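Local atomic coordinates of alpha-1,6-mannanase (Bacteroides thetaiotaomicron, PDB entry 4V1S), a protein that probably hydrolyses alpha-1,6-mannosidic linkages in mannan, as a family 76 glycoside hydrolase of a gut bacterium that uses polysaccharides. Residues A[247-252]-A[257-262]; A[201-206]-A[263-268]; A[178-181]-A[187-190]; A[230-235]-A[272-277]; A[300-303]-A[308-311]. All coordinates share one frame; numbering follows the deposited sequence. Where two conformers were deposited one is given.

Interaction 1: residues A[247-252]-A[257-262]; sequences LWDAKM and SVNTQK
Trp248 holds CG anti to its carbonyl carbon (chi1 -64°), and Thr260 places CG2 in the equivalent position, which lays the two side chains side by side, pointing the same way. The threonine methyl therefore covers one indole face, a CH-pi contact with CG2 of Thr260 3.9 Å from the centroid of the five-membered ring of Trp248. Val258 crosses the tryptophan at about a right angle, its CG1 3.6 Å from Trp248 CB. The aliphatic chain of Lys262 runs alongside, while its ammonium forms salt bridges with Asp241 and Asp244.

The backbones make an antiparallel hairpin with a classic beta bulge: Asp249 N donates to Asn259 O (2.9 Å), and Asn259 N to Ala250 O (2.9 Å). Farther on, Met252 N reaches Ser257 O at 2.8 Å, almost straight at 175°. Asparagine suits position 259 because its OD1 accepts from Gln261 N (3.0 Å), an Asx turn where the strand ends. Its ND2 shares a water with Asp249 OD2.

Backbone bonds thus fix the hairpin and carbon contacts hold the indole, while the side chains of Asp249 and Asn259 interact through water and Asp249 OD1 is hydrogen-bonded to a bound glycerol.

Interaction 2: residues A[201-206]-A[263-268]; sequences NTICSA and WSYNAG. With GOL (glycerol), chain C.
Ile203 N and Asn266 ND2 both donate to one water, at 3.0 Å from Ile203 N and 3.2 Å from Asn266 ND2, and the same water is hydrogen-bonded to O2 of a glycerol, 2.8 Å away. Ile203 lies in the first turn of its helix, where a backbone N-H has no carbonyl of the preceding turn to bind, and the water takes that role. Asn266 OD1 also stands 3.1 Å from Ile203 N, but the angle is too poor for a bond. Asparagine suits the site because its amide can give one hydrogen to the water and another, weakly, to Asp249.

The glycerol bridges the two segments. Its O2 is hydrogen-bonded to Asn201 OD1, and its O3 meets Tyr265 OH at 2.5 Å, near the plane of the ring. Tyr265 has CG between its backbone N and carbonyl carbon (chi1 80°), which swings the phenol toward Ile203, whose CD1 comes within 3.4 Å of Tyr265 CE2. The side chains cross at about a right angle, and Phe315 stacks on the tyrosine. Thr202 CG2 packs 3.7 Å from Asn266 CG.

The axes of 202-206 and 264-268 run 9.1 Å apart at 29°, consistent with neighbouring inner helices of the (alpha/alpha)6 barrel of this clan; the glycerol, probably from the crystallisation liquor, sits at their N-terminal ends and may mark the sugar-binding cleft.

Interaction 3: residues A[178-181]-A[187-190]; sequences GEDN and IYFQ
Asp180 and Tyr188 meet at about a right angle, with the carboxylate plane turned 86° from the phenol ring. OD2 of Asp180 lies at the ring's edge, near its plane, and accepts from Tyr188 OH at 2.7 Å through its syn lone pair. With CG of Asp180 between its backbone N and carbonyl carbon (chi1 63°), the short acid folds back to reach the hydroxyl. Tyrosine fits opposite because its length carries a donor across the mouth of the loop. Lys200 contacts both, by a salt bridge to Asp180 OD1 and a cation-pi contact with Tyr188.

Nearer the base of the ring, the backbones close on each other. Tyr188 N donates to Gly178 O over a long 3.3 Å, and Ile187 CA adds a CH...O contact to the same oxygen, also 3.3 Å. That oxygen lies only 3.1 Å from Tyr188 CD2. The absence of a side chain at Gly178 matters here: a beta carbon would come about 3.1 Å from Ile187 CG2, a tight fit. CG1 of Ile187 also packs 3.8 Å from CB of Glu179, the apolar stem of a side chain whose carboxylate goes to Arg230.

A single bridge, Glu179 with Ile187, thus pinches the loop between helix 162-177 and strand 199-201, while Ile187 itself packs on helices 142-159, 202-219 and 222-239.

Interaction 4: residues A[230-235]-A[272-277]; sequences RINDWT and RSWLKM
Asn232 and Trp274 carry the close part of this contact. The indole NE1 of Trp274 donates to Asn232 OD1 at 2.8 Å and 158°, with the oxygen near the ring plane. The amide stands across the indole, the planes 76° apart, and the donor arrives from above the amide carbonyl plane. CG of Asn232, anti to the backbone N (chi1 -175°), sends the amide over to the neighbouring helix. Asparagine suits a buried place facing an indole, since it offers an uncharged acceptor. With a leucine in its place, the buried indole N-H would probably be left without its acceptor and the ring less firmly fixed in its turn.

Elsewhere the fit is looser. Met277 CE only brushes Asn232 CB at 4.0 Å, its chain bent at the last torsion, and the nearest CA atoms, of Asn232 and Trp274, are 8.7 Å apart. Met209 of helix 202-219 touches both Asn232 and Ser273. Asp233, on the same helix as Asn232, is exposed, as is Arg230, though its guanidinium is bound by Glu179.

Helices 222-239 and 264-281 run in roughly opposite senses here, consistent with an outer helix packing against an inner one in the (alpha/alpha)6 barrel of this clan.

Interaction 5: residues A[300-303]-A[308-311]; sequences KWYN and ALND
Trp301 O and Asn310 N form the first of two backbone hydrogen bonds, 2.8 Å long and nearly straight at 168°; the second runs from Asn303 N to Ala308 O at 2.9 Å. Together they frame a single bridge between Tyr302 and Leu309, where the chain leaves helix 284-301 and doubles back. Leu309 CA adds a CH...O contact to Trp301 O. Asn310 then bends the chain as the centre of an inverse gamma turn, and its OD1 is held by His360.

Apolar contact is confined mainly to Tyr302 and Leu309, which meet obliquely, Tyr302 CD1 3.8 Å from Leu309 CD2. With CG of Tyr302 anti to its backbone N (chi1 -176°), the ring lies beside the leucine and also meets Trp323 edge-to-face.

Two waters add polar links. One molecule, in the indole plane, accepts from Trp301 NE1 (2.9 Å) and donates to Asp311 OD1 (2.7 Å), joining groups whose planes are only 34° apart. Another donates to Lys300 O and accepts from Asn310 ND2. Aspartate suits position 311 because its second oxygen, OD2, hydrogen-bonds Ser264 OG. With an alanine here, Ser264 would probably lose its partner and the water one of its two anchors, leaving the indole N-H more weakly tethered.

Backbone bonds thus set the shape of the turn, while Asp311 couples it to helix 264-281 directly and to Trp301 through water.

How the interactions relate
Interactions 1 and 2 lie 10 Å apart between centres and meet at the glycerol: Asp249 OD1 binds the same molecule as Asn201 and Tyr265, and Thr202 N approaches Asp249 O at 3.0 Å. The glycerol probably marks the sugar-binding cleft. Interaction 3 meets interaction 2 through Asn201 N, 3.2 Å from Ile187 O, and interaction 5 meets it through Ser264 OG, 2.7 Å from Asp311 OD2. Interaction 4 lies farther along helix 264-281, its centre 11 Å from that of interaction 2, linked by Ser205 OG and Thr235 OG1 at 2.7 Å. A salt bridge, Glu179 OE2 to Arg230 NE at 2.8 Å, ties interactions 3 and 4, whereas interactions 3 and 5 have centres 30 Å apart.

Interaction 1: residues A[247-252]-A[257-262]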
# COMPACT_ATOMS: atom_id res chain seq x y z
N LEU A 247 -13.91 -6.62 -5.82
CA LEU A 247 -14.46 -5.58 -4.95
C LEU A 247 -14.88 -4.36 -5.74
O LEU A 247 -14.10 -3.82 -6.54
CB LEU A 247 -13.42 -5.14 -3.90
CG LEU A 247 -13.14 -6.02 -2.68
CD1 LEU A 247 -14.34 -6.13 -1.74
CD2 LEU A 247 -12.63 -7.40 -3.06
N TRP A 248 -16.10 -3.90 -5.47
CA TRP A 248 -16.55 -2.60 -5.94
C TRP A 248 -15.79 -1.51 -5.17
O TRP A 248 -15.07 -1.79 -4.23
CB TRP A 248 -18.07 -2.46 -5.79
CG TRP A 248 -18.83 -3.44 -6.65
CD1 TRP A 248 -18.59 -3.71 -7.96
CD2 TRP A 248 -19.95 -4.26 -6.27
NE1 TRP A 248 -19.48 -4.65 -8.42
CE2 TRP A 248 -20.31 -5.01 -7.40
CE3 TRP A 248 -20.67 -4.44 -5.08
CZ2 TRP A 248 -21.40 -5.91 -7.39
CZ3 TRP A 248 -21.71 -5.34 -5.06
CH2 TRP A 248 -22.07 -6.08 -6.20
N ASP A 249 -15.93 -0.27 -5.60
CA ASP A 249 -15.12 0.83 -5.07
C ASP A 249 -15.67 1.50 -3.81
O ASP A 249 -14.93 1.74 -2.87
CB ASP A 249 -14.89 1.92 -6.13
CG ASP A 249 -13.77 2.86 -5.74
OD1 ASP A 249 -12.66 2.37 -5.57
OD2 ASP A 249 -13.99 4.08 -5.61
N ALA A 250 -16.97 1.79 -3.80
CA ALA A 250 -17.52 2.63 -2.74
C ALA A 250 -19.03 2.55 -2.74
O ALA A 250 -19.64 2.14 -3.72
CB ALA A 250 -17.08 4.07 -2.93
N LYS A 251 -19.61 2.94 -1.61
CA LYS A 251 -21.06 3.03 -1.45
C LYS A 251 -21.40 4.45 -1.00
O LYS A 251 -20.80 4.97 -0.06
CB LYS A 251 -21.56 1.99 -0.46
CG LYS A 251 -23.07 1.86 -0.39
CD LYS A 251 -23.43 0.62 0.40
CE LYS A 251 -24.91 0.45 0.62
NZ LYS A 251 -25.47 -0.37 -0.45
N MET A 252 -22.34 5.07 -1.72
CA MET A 252 -22.73 6.46 -1.48
C MET A 252 -23.67 6.54 -0.29
O MET A 252 -24.61 5.76 -0.17
CB MET A 252 -23.43 7.06 -2.70
CG MET A 252 -22.61 7.02 -3.98
SD MET A 252 -21.04 7.90 -3.85
CE MET A 252 -19.88 6.55 -4.03
N SER A 257 -26.18 3.89 -3.31
CA SER A 257 -25.70 3.43 -4.59
C SER A 257 -24.22 3.05 -4.54
O SER A 257 -23.44 3.63 -3.79
CB SER A 257 -25.94 4.44 -5.71
OG SER A 257 -25.27 5.67 -5.49
N VAL A 258 -23.86 2.09 -5.37
CA VAL A 258 -22.51 1.55 -5.39
C VAL A 258 -21.78 2.01 -6.64
O VAL A 258 -22.32 1.94 -7.75
CB VAL A 258 -22.54 0.01 -5.30
CG1 VAL A 258 -21.15 -0.59 -5.50
CG2 VAL A 258 -23.11 -0.44 -3.96
N ASN A 259 -20.57 2.53 -6.43
CA ASN A 259 -19.64 2.75 -7.52
C ASN A 259 -19.00 1.41 -7.78
O ASN A 259 -18.20 0.93 -6.98
CB ASN A 259 -18.58 3.79 -7.14
CG ASN A 259 -17.56 4.02 -8.25
OD1 ASN A 259 -17.53 3.30 -9.24
ND2 ASN A 259 -16.70 5.00 -8.07
N THR A 260 -19.35 0.82 -8.92
CA THR A 260 -18.91 -0.54 -9.24
C THR A 260 -17.56 -0.62 -9.95
O THR A 260 -17.16 -1.70 -10.34
CB THR A 260 -19.96 -1.26 -10.08
OG1 THR A 260 -20.19 -0.54 -11.29
CG2 THR A 260 -21.27 -1.38 -9.32
N GLN A 261 -16.85 0.51 -10.09
CA GLN A 261 -15.48 0.47 -10.61
C GLN A 261 -14.63 -0.51 -9.81
O GLN A 261 -14.55 -0.43 -8.59
CB GLN A 261 -14.82 1.83 -10.58
CG GLN A 261 -13.35 1.84 -10.98
CD GLN A 261 -13.14 1.55 -12.46
OE1 GLN A 261 -13.91 2.03 -13.32
NE2 GLN A 261 -12.08 0.80 -12.78
N LYS A 262 -14.02 -1.45 -10.53
CA LYS A 262 -13.13 -2.43 -9.91
C LYS A 262 -11.68 -2.03 -10.10
O LYS A 262 -11.22 -1.88 -11.23
CB LYS A 262 -13.37 -3.80 -10.51
CG LYS A 262 -14.68 -4.39 -10.00
CD LYS A 262 -15.11 -5.64 -10.68
CE LYS A 262 -16.43 -6.10 -10.09
NZ LYS A 262 -17.07 -7.14 -10.94
O HOH W 1 -12.83 -1.43 -6.70
O HOH W 2 -19.70 -4.98 -11.39
O HOH W 3 -15.79 6.22 -5.45

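Interaction 2: residues A[201-206]-A[263-268]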
# COMPACT_ATOMS: atom_id res chain seq x y z
N ASN A 201 -15.79 3.52 1.56
CA ASN A 201 -14.90 3.04 0.48
C ASN A 201 -14.18 1.75 0.86
O ASN A 201 -13.73 1.56 1.99
CB ASN A 201 -13.86 4.14 0.14
CG ASN A 201 -14.51 5.40 -0.39
OD1 ASN A 201 -14.33 5.78 -1.57
ND2 ASN A 201 -15.31 6.03 0.45
N THR A 202 -14.12 0.84 -0.11
CA THR A 202 -13.46 -0.41 0.08
C THR A 202 -12.03 -0.21 0.55
O THR A 202 -11.59 -0.91 1.45
CB THR A 202 -13.47 -1.23 -1.22
OG1 THR A 202 -14.83 -1.43 -1.61
CG2 THR A 202 -12.78 -2.56 -1.01
N ILE A 203 -11.32 0.75 -0.03
CA ILE A 203 -9.91 0.91 0.33
C ILE A 203 -9.78 1.24 1.82
O ILE A 203 -8.87 0.75 2.48
CB ILE A 203 -9.13 1.90 -0.56
CG1 ILE A 203 -7.63 1.86 -0.24
CG2 ILE A 203 -9.69 3.31 -0.46
CD1 ILE A 203 -6.98 0.50 -0.47
N CYS A 204 -10.69 2.07 2.34
CA CYS A 204 -10.69 2.37 3.75
C CYS A 204 -10.93 1.12 4.62
O CYS A 204 -10.21 0.93 5.58
CB CYS A 204 -11.71 3.45 4.07
SG CYS A 204 -11.42 4.96 3.16
N SER A 205 -11.92 0.28 4.26
CA SER A 205 -12.07 -1.01 4.91
C SER A 205 -10.77 -1.80 4.89
O SER A 205 -10.31 -2.30 5.92
CB SER A 205 -13.13 -1.86 4.23
OG SER A 205 -14.45 -1.38 4.48
N ALA A 206 -10.21 -1.92 3.70
CA ALA A 206 -9.13 -2.87 3.45
C ALA A 206 -7.82 -2.51 4.15
O ALA A 206 -7.19 -3.36 4.81
CB ALA A 206 -8.94 -3.04 1.95
N TRP A 263 -10.98 -1.88 -8.98
CA TRP A 263 -9.57 -1.56 -8.97
C TRP A 263 -8.80 -2.69 -8.32
O TRP A 263 -9.23 -3.24 -7.30
CB TRP A 263 -9.29 -0.28 -8.15
CG TRP A 263 -9.88 0.96 -8.75
CD1 TRP A 263 -10.79 1.75 -8.19
CD2 TRP A 263 -9.52 1.57 -10.00
NE1 TRP A 263 -11.09 2.81 -9.02
CE2 TRP A 263 -10.30 2.72 -10.14
CE3 TRP A 263 -8.62 1.24 -11.02
CZ2 TRP A 263 -10.21 3.56 -11.26
CZ3 TRP A 263 -8.51 2.05 -12.13
CH2 TRP A 263 -9.31 3.22 -12.24
N SER A 264 -7.61 -2.92 -8.84
CA SER A 264 -6.76 -3.99 -8.32
C SER A 264 -6.45 -3.91 -6.83
O SER A 264 -6.49 -4.94 -6.16
CB SER A 264 -5.45 -4.09 -9.14
OG SER A 264 -4.74 -2.87 -9.11
N TYR A 265 -6.15 -2.72 -6.31
CA TYR A 265 -5.74 -2.59 -4.94
C TYR A 265 -6.87 -2.83 -3.92
O TYR A 265 -6.61 -3.18 -2.79
CB TYR A 265 -5.05 -1.26 -4.68
CG TYR A 265 -5.91 -0.02 -4.49
CD1 TYR A 265 -7.09 0.21 -5.24
CD2 TYR A 265 -5.52 0.96 -3.59
CE1 TYR A 265 -7.85 1.35 -5.07
CE2 TYR A 265 -6.27 2.10 -3.40
CZ TYR A 265 -7.44 2.31 -4.14
OH TYR A 265 -8.17 3.44 -3.94
N ASN A 266 -8.11 -2.68 -4.35
CA ASN A 266 -9.24 -3.01 -3.46
C ASN A 266 -9.34 -4.53 -3.28
O ASN A 266 -9.57 -5.01 -2.18
CB ASN A 266 -10.52 -2.40 -3.98
CG ASN A 266 -10.64 -0.96 -3.59
OD1 ASN A 266 -10.12 -0.55 -2.54
ND2 ASN A 266 -11.27 -0.18 -4.43
N ALA A 267 -9.10 -5.29 -4.35
CA ALA A 267 -8.91 -6.75 -4.21
C ALA A 267 -7.65 -7.09 -3.39
O ALA A 267 -7.71 -7.88 -2.44
CB ALA A 267 -8.87 -7.43 -5.57
N GLY A 268 -6.52 -6.47 -3.74
CA GLY A 268 -5.25 -6.86 -3.15
C GLY A 268 -5.18 -6.62 -1.65
O GLY A 268 -4.76 -7.47 -0.90
C1 GOL C . -11.50 7.03 -3.80
O1 GOL C . -10.46 7.71 -4.51
C2 GOL C . -11.20 5.53 -3.75
O2 GOL C . -12.39 4.83 -3.35
C3 GOL C . -10.71 5.05 -5.11
O3 GOL C . -10.41 3.64 -5.10
O HOH W 4 -12.17 2.18 -2.47

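Interaction 3: residues A[178-181]-A[187-190]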
# COMPACT_ATOMS: atom_id res chain seq x y z
N GLY A 178 -13.11 6.74 11.62
CA GLY A 178 -13.98 6.98 10.44
C GLY A 178 -15.07 5.93 10.27
O GLY A 178 -15.86 6.01 9.35
N GLU A 179 -15.09 4.95 11.14
CA GLU A 179 -16.11 3.89 11.17
C GLU A 179 -17.29 4.34 12.03
O GLU A 179 -17.13 4.81 13.17
CB GLU A 179 -15.57 2.59 11.78
CG GLU A 179 -16.51 1.40 11.62
CD GLU A 179 -16.12 0.15 12.39
OE1 GLU A 179 -15.09 0.15 13.09
OE2 GLU A 179 -16.87 -0.86 12.27
N ASP A 180 -18.48 4.16 11.51
CA ASP A 180 -19.70 4.35 12.30
C ASP A 180 -20.82 3.55 11.61
O ASP A 180 -20.56 2.84 10.63
CB ASP A 180 -20.06 5.84 12.52
CG ASP A 180 -20.36 6.56 11.23
OD1 ASP A 180 -20.79 5.89 10.25
OD2 ASP A 180 -20.20 7.79 11.20
N ASN A 181 -22.03 3.63 12.14
CA ASN A 181 -23.14 2.83 11.61
C ASN A 181 -23.94 3.45 10.47
O ASN A 181 -24.97 2.93 10.08
CB ASN A 181 -24.03 2.35 12.76
CG ASN A 181 -23.50 1.09 13.39
OD1 ASN A 181 -23.38 0.98 14.63
ND2 ASN A 181 -23.17 0.13 12.55
N ILE A 187 -16.24 2.66 6.55
CA ILE A 187 -15.40 3.81 6.87
C ILE A 187 -15.46 4.81 5.72
O ILE A 187 -15.30 4.46 4.56
CB ILE A 187 -13.94 3.35 7.15
CG1 ILE A 187 -13.93 2.44 8.37
CG2 ILE A 187 -12.97 4.54 7.34
CD1 ILE A 187 -12.60 1.76 8.65
N TYR A 188 -15.68 6.08 6.08
CA TYR A 188 -15.72 7.16 5.13
C TYR A 188 -14.40 7.29 4.40
O TYR A 188 -13.35 7.00 4.94
CB TYR A 188 -16.03 8.50 5.82
CG TYR A 188 -17.32 8.54 6.56
CD1 TYR A 188 -18.53 8.79 5.91
CD2 TYR A 188 -17.33 8.33 7.93
CE1 TYR A 188 -19.71 8.81 6.62
CE2 TYR A 188 -18.51 8.36 8.64
CZ TYR A 188 -19.69 8.60 7.98
OH TYR A 188 -20.85 8.62 8.69
N PHE A 189 -14.45 7.82 3.17
CA PHE A 189 -13.21 8.13 2.50
C PHE A 189 -12.38 9.15 3.26
O PHE A 189 -11.19 8.95 3.42
CB PHE A 189 -13.53 8.68 1.11
CG PHE A 189 -12.32 8.92 0.24
CD1 PHE A 189 -11.38 7.92 0.03
CD2 PHE A 189 -12.10 10.19 -0.32
CE1 PHE A 189 -10.26 8.17 -0.74
CE2 PHE A 189 -10.98 10.43 -1.11
CZ PHE A 189 -10.05 9.42 -1.31
N GLN A 190 -13.03 10.24 3.67
CA GLN A 190 -12.31 11.37 4.21
C GLN A 190 -13.06 12.13 5.32
O GLN A 190 -14.27 11.95 5.54
CB GLN A 190 -11.93 12.31 3.12
CG GLN A 190 -13.08 13.11 2.58
CD GLN A 190 -12.64 13.99 1.42
OE1 GLN A 190 -11.74 14.83 1.53
NE2 GLN A 190 -13.28 13.78 0.30

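Interaction 4: residues A[230-235]-A[272-277]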
# COMPACT_ATOMS: atom_id res chain seq x y z
N ARG A 230 -15.45 -7.22 12.10
CA ARG A 230 -16.62 -6.38 11.95
C ARG A 230 -16.59 -5.62 10.62
O ARG A 230 -17.58 -5.60 9.88
CB ARG A 230 -16.70 -5.41 13.14
CG ARG A 230 -17.86 -4.46 13.11
CD ARG A 230 -17.87 -3.54 14.33
NE ARG A 230 -16.69 -2.66 14.35
CZ ARG A 230 -15.68 -2.70 15.21
NH1 ARG A 230 -15.64 -3.57 16.22
NH2 ARG A 230 -14.68 -1.82 15.08
N ILE A 231 -15.47 -4.96 10.34
CA ILE A 231 -15.33 -4.21 9.10
C ILE A 231 -15.39 -5.16 7.90
O ILE A 231 -16.03 -4.86 6.89
CB ILE A 231 -14.02 -3.41 9.11
CG1 ILE A 231 -14.09 -2.31 10.19
CG2 ILE A 231 -13.74 -2.83 7.73
CD1 ILE A 231 -12.72 -1.77 10.57
N ASN A 232 -14.74 -6.31 8.00
CA ASN A 232 -14.81 -7.30 6.92
C ASN A 232 -16.23 -7.76 6.62
O ASN A 232 -16.65 -7.80 5.46
CB ASN A 232 -13.98 -8.52 7.21
CG ASN A 232 -13.95 -9.47 6.03
OD1 ASN A 232 -13.61 -9.07 4.91
ND2 ASN A 232 -14.36 -10.72 6.26
N ASP A 233 -16.97 -8.11 7.67
CA ASP A 233 -18.37 -8.54 7.50
C ASP A 233 -19.16 -7.48 6.72
O ASP A 233 -19.89 -7.81 5.77
CB ASP A 233 -19.02 -8.78 8.85
CG ASP A 233 -18.58 -10.08 9.50
OD1 ASP A 233 -17.86 -10.89 8.88
OD2 ASP A 233 -18.94 -10.27 10.67
N TRP A 234 -19.00 -6.21 7.09
CA TRP A 234 -19.69 -5.13 6.38
C TRP A 234 -19.25 -5.05 4.92
O TRP A 234 -20.06 -4.87 4.00
CB TRP A 234 -19.48 -3.77 7.08
CG TRP A 234 -20.18 -2.64 6.39
CD1 TRP A 234 -21.48 -2.21 6.61
CD2 TRP A 234 -19.66 -1.82 5.35
NE1 TRP A 234 -21.78 -1.17 5.76
CE2 TRP A 234 -20.68 -0.91 4.98
CE3 TRP A 234 -18.42 -1.73 4.72
CZ2 TRP A 234 -20.49 0.06 4.00
CZ3 TRP A 234 -18.24 -0.77 3.74
CH2 TRP A 234 -19.27 0.10 3.38
N THR A 235 -17.93 -5.13 4.71
CA THR A 235 -17.37 -4.95 3.39
C THR A 235 -17.82 -6.07 2.44
O THR A 235 -18.22 -5.82 1.30
CB THR A 235 -15.85 -4.86 3.47
OG1 THR A 235 -15.49 -3.84 4.43
CG2 THR A 235 -15.26 -4.51 2.12
N ARG A 272 -4.68 -9.49 1.29
CA ARG A 272 -3.66 -9.48 2.32
C ARG A 272 -4.31 -9.57 3.72
O ARG A 272 -3.83 -10.27 4.62
CB ARG A 272 -2.79 -8.23 2.21
CG ARG A 272 -2.04 -8.12 0.91
CD ARG A 272 -0.91 -7.11 1.00
NE ARG A 272 0.14 -7.71 1.81
CZ ARG A 272 1.10 -7.08 2.46
NH1 ARG A 272 1.21 -5.76 2.42
NH2 ARG A 272 1.98 -7.81 3.15
N SER A 273 -5.42 -8.84 3.89
CA SER A 273 -6.16 -8.86 5.15
C SER A 273 -6.69 -10.25 5.45
O SER A 273 -6.52 -10.76 6.57
CB SER A 273 -7.30 -7.84 5.12
OG SER A 273 -6.80 -6.51 5.02
N TRP A 274 -7.35 -10.85 4.47
CA TRP A 274 -7.93 -12.17 4.66
C TRP A 274 -6.89 -13.22 5.00
O TRP A 274 -7.16 -14.12 5.82
CB TRP A 274 -8.72 -12.60 3.44
CG TRP A 274 -9.99 -11.83 3.19
CD1 TRP A 274 -10.88 -11.37 4.12
CD2 TRP A 274 -10.53 -11.48 1.90
NE1 TRP A 274 -11.93 -10.74 3.49
CE2 TRP A 274 -11.74 -10.79 2.13
CE3 TRP A 274 -10.10 -11.66 0.58
CZ2 TRP A 274 -12.55 -10.31 1.09
CZ3 TRP A 274 -10.88 -11.17 -0.44
CH2 TRP A 274 -12.09 -10.50 -0.19
N LEU A 275 -5.69 -13.12 4.42
CA LEU A 275 -4.64 -14.09 4.75
C LEU A 275 -4.24 -13.96 6.21
O LEU A 275 -3.99 -14.97 6.87
CB LEU A 275 -3.44 -13.96 3.80
CG LEU A 275 -3.74 -14.37 2.34
CD1 LEU A 275 -2.55 -14.05 1.48
CD2 LEU A 275 -4.11 -15.85 2.22
N LYS A 276 -4.17 -12.73 6.73
CA LYS A 276 -3.86 -12.56 8.16
C LYS A 276 -5.00 -13.04 9.04
O LYS A 276 -4.77 -13.62 10.11
CB LYS A 276 -3.49 -11.12 8.51
CG LYS A 276 -2.22 -10.68 7.81
CD LYS A 276 -1.56 -9.48 8.47
CE LYS A 276 -0.70 -9.90 9.66
NZ LYS A 276 0.51 -10.64 9.20
N MET A 277 -6.24 -12.82 8.59
CA MET A 277 -7.40 -13.28 9.36
C MET A 277 -7.45 -14.79 9.40
O MET A 277 -7.79 -15.37 10.43
CB MET A 277 -8.69 -12.70 8.80
CG MET A 277 -8.73 -11.18 8.92
SD MET A 277 -10.09 -10.37 8.11
CE MET A 277 -11.37 -10.64 9.36

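Interaction 5: residues A[300-303]-A[308-311]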
# COMPACT_ATOMS: atom_id res chain seq x y z
N LYS A 300 -8.31 -10.83 -14.33
CA LYS A 300 -8.71 -9.51 -14.82
C LYS A 300 -7.51 -8.64 -15.24
O LYS A 300 -7.53 -7.99 -16.27
CB LYS A 300 -9.54 -8.77 -13.79
CG LYS A 300 -10.00 -7.41 -14.25
CD LYS A 300 -11.04 -6.80 -13.33
CE LYS A 300 -11.42 -5.40 -13.77
NZ LYS A 300 -12.31 -5.42 -14.96
N TRP A 301 -6.47 -8.63 -14.40
CA TRP A 301 -5.41 -7.63 -14.49
C TRP A 301 -4.04 -8.13 -14.91
O TRP A 301 -3.23 -7.31 -15.32
CB TRP A 301 -5.27 -6.85 -13.19
CG TRP A 301 -6.45 -5.96 -12.84
CD1 TRP A 301 -6.82 -4.83 -13.50
CD2 TRP A 301 -7.36 -6.11 -11.73
NE1 TRP A 301 -7.92 -4.26 -12.88
CE2 TRP A 301 -8.27 -5.03 -11.80
CE3 TRP A 301 -7.51 -7.05 -10.70
CZ2 TRP A 301 -9.32 -4.86 -10.89
CZ3 TRP A 301 -8.56 -6.89 -9.80
CH2 TRP A 301 -9.45 -5.80 -9.90
N TYR A 302 -3.79 -9.43 -14.82
CA TYR A 302 -2.43 -9.92 -15.04
C TYR A 302 -2.28 -10.64 -16.35
O TYR A 302 -2.99 -11.60 -16.61
CB TYR A 302 -2.02 -10.84 -13.91
CG TYR A 302 -0.59 -11.35 -13.98
CD1 TYR A 302 0.50 -10.45 -14.17
CD2 TYR A 302 -0.30 -12.68 -13.84
CE1 TYR A 302 1.80 -10.90 -14.19
CE2 TYR A 302 1.01 -13.15 -13.83
CZ TYR A 302 2.06 -12.28 -14.02
OH TYR A 302 3.38 -12.73 -14.08
N ASN A 303 -1.34 -10.18 -17.18
CA ASN A 303 -0.93 -10.94 -18.37
C ASN A 303 0.26 -11.78 -17.91
O ASN A 303 1.38 -11.26 -17.76
CB ASN A 303 -0.58 -10.00 -19.49
CG ASN A 303 -0.02 -10.71 -20.73
OD1 ASN A 303 0.48 -11.82 -20.66
ND2 ASN A 303 -0.11 -10.03 -21.87
N ALA A 308 2.79 -8.13 -17.52
CA ALA A 308 2.14 -6.83 -17.39
C ALA A 308 0.93 -6.87 -16.49
O ALA A 308 0.14 -7.84 -16.48
CB ALA A 308 1.69 -6.32 -18.77
N LEU A 309 0.78 -5.79 -15.73
CA LEU A 309 -0.38 -5.60 -14.85
C LEU A 309 -1.18 -4.39 -15.32
O LEU A 309 -0.69 -3.26 -15.34
CB LEU A 309 0.07 -5.43 -13.40
CG LEU A 309 0.46 -6.74 -12.71
CD1 LEU A 309 1.39 -6.50 -11.53
CD2 LEU A 309 -0.80 -7.50 -12.25
N ASN A 310 -2.42 -4.64 -15.72
CA ASN A 310 -3.22 -3.65 -16.44
C ASN A 310 -4.02 -2.73 -15.50
O ASN A 310 -5.25 -2.66 -15.55
CB ASN A 310 -4.16 -4.37 -17.40
CG ASN A 310 -4.73 -3.46 -18.46
OD1 ASN A 310 -4.21 -2.39 -18.74
ND2 ASN A 310 -5.79 -3.91 -19.11
N ASP A 311 -3.29 -1.97 -14.69
CA ASP A 311 -3.87 -0.99 -13.79
C ASP A 311 -2.76 0.01 -13.46
O ASP A 311 -1.57 -0.21 -13.75
CB ASP A 311 -4.38 -1.67 -12.51
CG ASP A 311 -5.84 -1.30 -12.12
OD1 ASP A 311 -6.64 -0.82 -12.98
OD2 ASP A 311 -6.20 -1.56 -10.93
O HOH W 5 -7.42 -5.63 -17.94
O HOH W 6 -9.17 -1.61 -13.06